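Local coordinates for single-strand DNA-binding protein (Agrobacterium tumefaciens, PDB 3BTP) that binds single-stranded DNA regardless of nucleotide sequence and mediates nuclear uptake of the single-stranded T-DNA copy during plant transformation, at residues R121-G124 / F128-T131; P347-N352 / V427-S432. All coordinates share one frame; numbering follows the deposited sequence.

Contact 1: R121-G124 / F128-T131; sequences RQTG and FAGT
Arg-121 and Ala-129 form the hydrogen-bonded pair of an antiparallel beta hairpin, in which strand 117-124 turns back as strand 127-132. Two backbone bonds join them: Arg-121 N gives its hydrogen to Ala-129 O at 2.8 Å, and Ala-129 N returns one to Arg-121 O at 2.9 Å. Arg-121 O has a further neighbour in Phe-128 CA, 3.2 Å away, a CA-H...O contact typical of antiparallel strands. The arginine side chain starts with CG between its backbone N and carbonyl carbon (chi1 66°), then runs extended to NE, which carries the guanidinium out over the partner strand. There Ala-129 CB lies over one face of the Arg-121 guanidinium, near its rim, 3.4 Å from Arg-121 NH2, while the methyl CG2 of Thr-131 is modelled too close to Arg-121 NH1 for its placement to be trusted. Gln-122 follows as the non-hydrogen-bonded partner of Phe-128, on the other face of the sheet. Their side chains lie side by side and point the same way, amide and ring planes only 18° apart, and CG of Gln-122 comes 3.7 Å from CE1 of Phe-128. Phe-254 and Leu-259 also touch this glutamine, and Pro-261 touches the phenylalanine, so residues of nearby loops pack on part of that face. Thr-123 comes next: with Gly-124 it faces the single residue Lys-127, a classic beta bulge beside the turn. Its methyl CG2 still reaches back to lie 4.0 Å from Ala-129 CB.

Contact 2: P347-N352 / V427-S432; sequences PAATVN and VGLPVS
A Schellman motif ends helix 417-427, and the apolar residues flanking its glycine are the ones that pack against the start of barrel strand 349-352. Gly-428, with positive phi (89°), is the C-prime residue of the motif; the chain turns there, and Val-427 before it and Leu-429 after it both direct their side chains at the strand. The contact is wholly apolar, with no hydrogen bond between the segments. At its middle is the methyl of Ala-349, which meets both branches of Val-427: CG1 lies 4.1 Å from Ala-349 CB and CG2 is almost as near, so the methyl faces the fork of the valine. Beyond the glycine, Leu-429 reaches in with one branch, its CD1 4.3 Å from Ala-349 CB. Leu-429 is extended through chi2 (174°), which sends CD1 outward to the strand. Ala-348, in the loop just ahead of the strand, adds a looser touch, its CB 4.4 Å from Val-427 CG2. Only 110 Å² is buried between the two segments, yet Ala-349, Val-427 and Leu-429 are all buried, because other elements close around them. Val-371, at the start of helix 371-377, touches all three; Val-398 of strand 396-399 packs on Ala-349, and Leu-387 of helix 382-388 on Leu-429, setting the helix end into an apolar layer against the barrel wall.

In the fold
The two contacts illustrate how one chain combines local and long-range packing. Contact 1 joins neighbours in sequence, a hairpin at the edge of a four-stranded antiparallel sheet, and lies on the surface. Contact 2 brings together segments 75 residues apart at their nearest ends and is buried, where an eight-stranded antiparallel barrel meets a helix end. They are successive along the chain, contact 1 closing before contact 2 opens; their centres lie about 27 Å and 19 Å from the centre of the chain, on opposite sides of it. Those centres are about 43 Å apart and their nearest atoms about 34 Å, so they do not touch; the strands of contact 1 and strand 349-352 belong to separate sheets.

Contact 1: R121-G124 / F128-T131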
loop_
_atom_site.group_PDB
_atom_site.type_symbol
_atom_site.label_atom_id
_atom_site.label_comp_id
_atom_site.label_asym_id
_atom_site.label_seq_id
_atom_site.Cartn_x
_atom_site.Cartn_y
_atom_site.Cartn_z
ATOM N N ARG A 121 -1.227 -21.669 13.687
ATOM C CA ARG A 121 -1.844 -23.003 13.710
ATOM C C ARG A 121 -3.318 -22.953 14.033
ATOM O O ARG A 121 -3.787 -22.030 14.700
ATOM C CB ARG A 121 -1.097 -23.940 14.679
ATOM C CG ARG A 121 -1.213 -23.514 16.102
ATOM C CD ARG A 121 0.011 -23.978 16.951
ATOM N NE ARG A 121 -0.188 -23.563 18.353
ATOM C CZ ARG A 121 0.394 -22.511 18.951
ATOM N NH1 ARG A 121 1.242 -21.702 18.284
ATOM N NH2 ARG A 121 0.095 -22.231 20.211
ATOM N N GLN A 122 -4.054 -23.922 13.506
ATOM C CA GLN A 122 -5.484 -24.104 13.825
ATOM C C GLN A 122 -5.653 -24.878 15.148
ATOM O O GLN A 122 -5.065 -25.924 15.355
ATOM C CB GLN A 122 -6.184 -24.848 12.694
ATOM C CG GLN A 122 -6.324 -24.027 11.413
ATOM C CD GLN A 122 -7.098 -24.786 10.325
ATOM O OE1 GLN A 122 -6.668 -25.835 9.880
ATOM N NE2 GLN A 122 -8.248 -24.243 9.903
ATOM N N THR A 123 -6.451 -24.366 16.061
ATOM C CA THR A 123 -6.627 -25.103 17.325
ATOM C C THR A 123 -8.098 -25.333 17.628
ATOM O O THR A 123 -8.435 -25.568 18.766
ATOM C CB THR A 123 -6.012 -24.338 18.524
ATOM O OG1 THR A 123 -6.739 -23.133 18.705
ATOM C CG2 THR A 123 -4.536 -23.973 18.293
ATOM N N GLY A 124 -8.989 -25.231 16.644
ATOM C CA GLY A 124 -10.428 -25.171 16.960
ATOM C C GLY A 124 -11.275 -24.806 15.771
ATOM O O GLY A 124 -10.738 -24.469 14.739
ATOM N N PHE A 128 -7.429 -20.101 16.258
ATOM C CA PHE A 128 -6.049 -20.103 15.780
ATOM C C PHE A 128 -5.134 -19.657 16.884
ATOM O O PHE A 128 -5.553 -18.941 17.779
ATOM C CB PHE A 128 -5.905 -19.127 14.597
ATOM C CG PHE A 128 -6.878 -19.383 13.486
ATOM C CD1 PHE A 128 -6.571 -20.266 12.478
ATOM C CD2 PHE A 128 -8.099 -18.729 13.450
ATOM C CE1 PHE A 128 -7.498 -20.501 11.445
ATOM C CE2 PHE A 128 -9.010 -18.959 12.452
ATOM C CZ PHE A 128 -8.721 -19.861 11.440
ATOM N N ALA A 129 -3.869 -20.060 16.791
ATOM C CA ALA A 129 -2.848 -19.568 17.687
ATOM C C ALA A 129 -1.616 -19.267 16.847
ATOM O O ALA A 129 -1.339 -19.964 15.865
ATOM C CB ALA A 129 -2.520 -20.580 18.791
ATOM N N GLY A 130 -0.882 -18.226 17.237
ATOM C CA GLY A 130 0.347 -17.863 16.512
ATOM C C GLY A 130 1.502 -17.821 17.474
ATOM O O GLY A 130 1.340 -17.463 18.613
ATOM N N THR A 131 2.680 -18.188 17.002
ATOM C CA THR A 131 3.903 -17.848 17.729
ATOM C C THR A 131 4.968 -17.174 16.881
ATOM O O THR A 131 5.295 -17.593 15.790
ATOM C CB THR A 131 4.423 -18.988 18.744
ATOM O OG1 THR A 131 5.838 -19.150 18.684
ATOM C CG2 THR A 131 3.745 -20.245 18.532
#

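Contact 2: P347-N352 / V427-S432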
loop_
_atom_site.group_PDB
_atom_site.type_symbol
_atom_site.label_atom_id
_atom_site.label_comp_id
_atom_site.label_asym_id
_atom_site.label_seq_id
_atom_site.Cartn_x
_atom_site.Cartn_y
_atom_site.Cartn_z
ATOM N N PRO A 347 -2.912 14.508 -0.514
ATOM C CA PRO A 347 -1.689 14.560 0.377
ATOM C C PRO A 347 -1.176 16.013 0.670
ATOM O O PRO A 347 -1.256 16.876 -0.216
ATOM C CB PRO A 347 -0.600 13.738 -0.389
ATOM C CG PRO A 347 -1.329 13.022 -1.472
ATOM C CD PRO A 347 -2.728 13.658 -1.694
ATOM N N ALA A 348 -0.657 16.233 1.894
ATOM C CA ALA A 348 -0.159 17.513 2.366
ATOM C C ALA A 348 1.028 18.083 1.573
ATOM O O ALA A 348 1.136 19.308 1.352
ATOM C CB ALA A 348 0.166 17.420 3.849
ATOM N N ALA A 349 1.907 17.173 1.141
ATOM C CA ALA A 349 3.054 17.503 0.357
ATOM C C ALA A 349 3.319 16.289 -0.542
ATOM O O ALA A 349 3.059 15.174 -0.117
ATOM C CB ALA A 349 4.238 17.792 1.266
ATOM N N THR A 350 3.914 16.517 -1.710
ATOM C CA THR A 350 4.140 15.521 -2.711
ATOM C C THR A 350 5.582 15.751 -3.286
ATOM O O THR A 350 6.073 16.897 -3.285
ATOM C CB THR A 350 2.944 15.731 -3.736
ATOM O OG1 THR A 350 1.911 14.682 -3.607
ATOM C CG2 THR A 350 3.331 16.010 -5.078
ATOM N N VAL A 351 6.254 14.682 -3.780
ATOM C CA VAL A 351 7.524 14.849 -4.489
ATOM C C VAL A 351 7.423 14.175 -5.855
ATOM O O VAL A 351 6.906 13.028 -5.930
ATOM C CB VAL A 351 8.776 14.324 -3.667
ATOM C CG1 VAL A 351 8.749 12.781 -3.438
ATOM C CG2 VAL A 351 10.070 14.711 -4.365
ATOM N N ASN A 352 7.902 14.882 -6.903
ATOM C CA ASN A 352 7.976 14.350 -8.206
ATOM C C ASN A 352 9.193 13.403 -8.399
ATOM O O ASN A 352 10.337 13.835 -8.288
ATOM C CB ASN A 352 8.053 15.487 -9.258
ATOM C CG ASN A 352 7.764 14.983 -10.691
ATOM O OD1 ASN A 352 7.328 13.851 -10.909
ATOM N ND2 ASN A 352 7.973 15.823 -11.638
ATOM N N VAL A 427 4.427 17.348 8.175
ATOM C CA VAL A 427 4.861 16.393 7.169
ATOM C C VAL A 427 6.330 15.933 7.333
ATOM O O VAL A 427 6.724 14.936 6.740
ATOM C CB VAL A 427 4.528 16.903 5.734
ATOM C CG1 VAL A 427 5.705 17.733 5.133
ATOM C CG2 VAL A 427 4.130 15.726 4.870
ATOM N N GLY A 428 7.120 16.652 8.123
ATOM C CA GLY A 428 8.530 16.297 8.343
ATOM C C GLY A 428 9.548 16.871 7.368
ATOM O O GLY A 428 10.633 16.338 7.201
ATOM N N LEU A 429 9.218 17.998 6.751
ATOM C CA LEU A 429 10.139 18.676 5.864
ATOM C C LEU A 429 10.736 19.889 6.569
ATOM O O LEU A 429 10.064 20.504 7.453
ATOM C CB LEU A 429 9.462 19.053 4.526
ATOM C CG LEU A 429 9.145 17.880 3.566
ATOM C CD1 LEU A 429 8.383 18.388 2.423
ATOM C CD2 LEU A 429 10.376 17.129 3.035
ATOM N N PRO A 430 12.004 20.215 6.232
ATOM C CA PRO A 430 12.611 21.426 6.842
ATOM C C PRO A 430 12.142 22.719 6.141
ATOM O O PRO A 430 12.052 22.762 4.922
ATOM C CB PRO A 430 14.114 21.174 6.702
ATOM C CG PRO A 430 14.194 20.392 5.324
ATOM C CD PRO A 430 12.934 19.516 5.303
ATOM N N VAL A 431 11.813 23.738 6.944
ATOM C CA VAL A 431 11.389 25.058 6.514
ATOM C C VAL A 431 12.342 25.840 5.566
ATOM O O VAL A 431 11.905 26.754 4.858
ATOM C CB VAL A 431 10.973 25.893 7.739
ATOM C CG1 VAL A 431 9.779 25.221 8.455
ATOM C CG2 VAL A 431 12.213 26.124 8.682
ATOM N N SER A 432 13.615 25.454 5.513
ATOM C CA SER A 432 14.591 25.964 4.508
ATOM C C SER A 432 14.153 25.811 3.013
ATOM O O SER A 432 14.558 26.590 2.152
ATOM C CB SER A 432 15.930 25.237 4.719
ATOM O OG SER A 432 15.968 23.951 4.061
#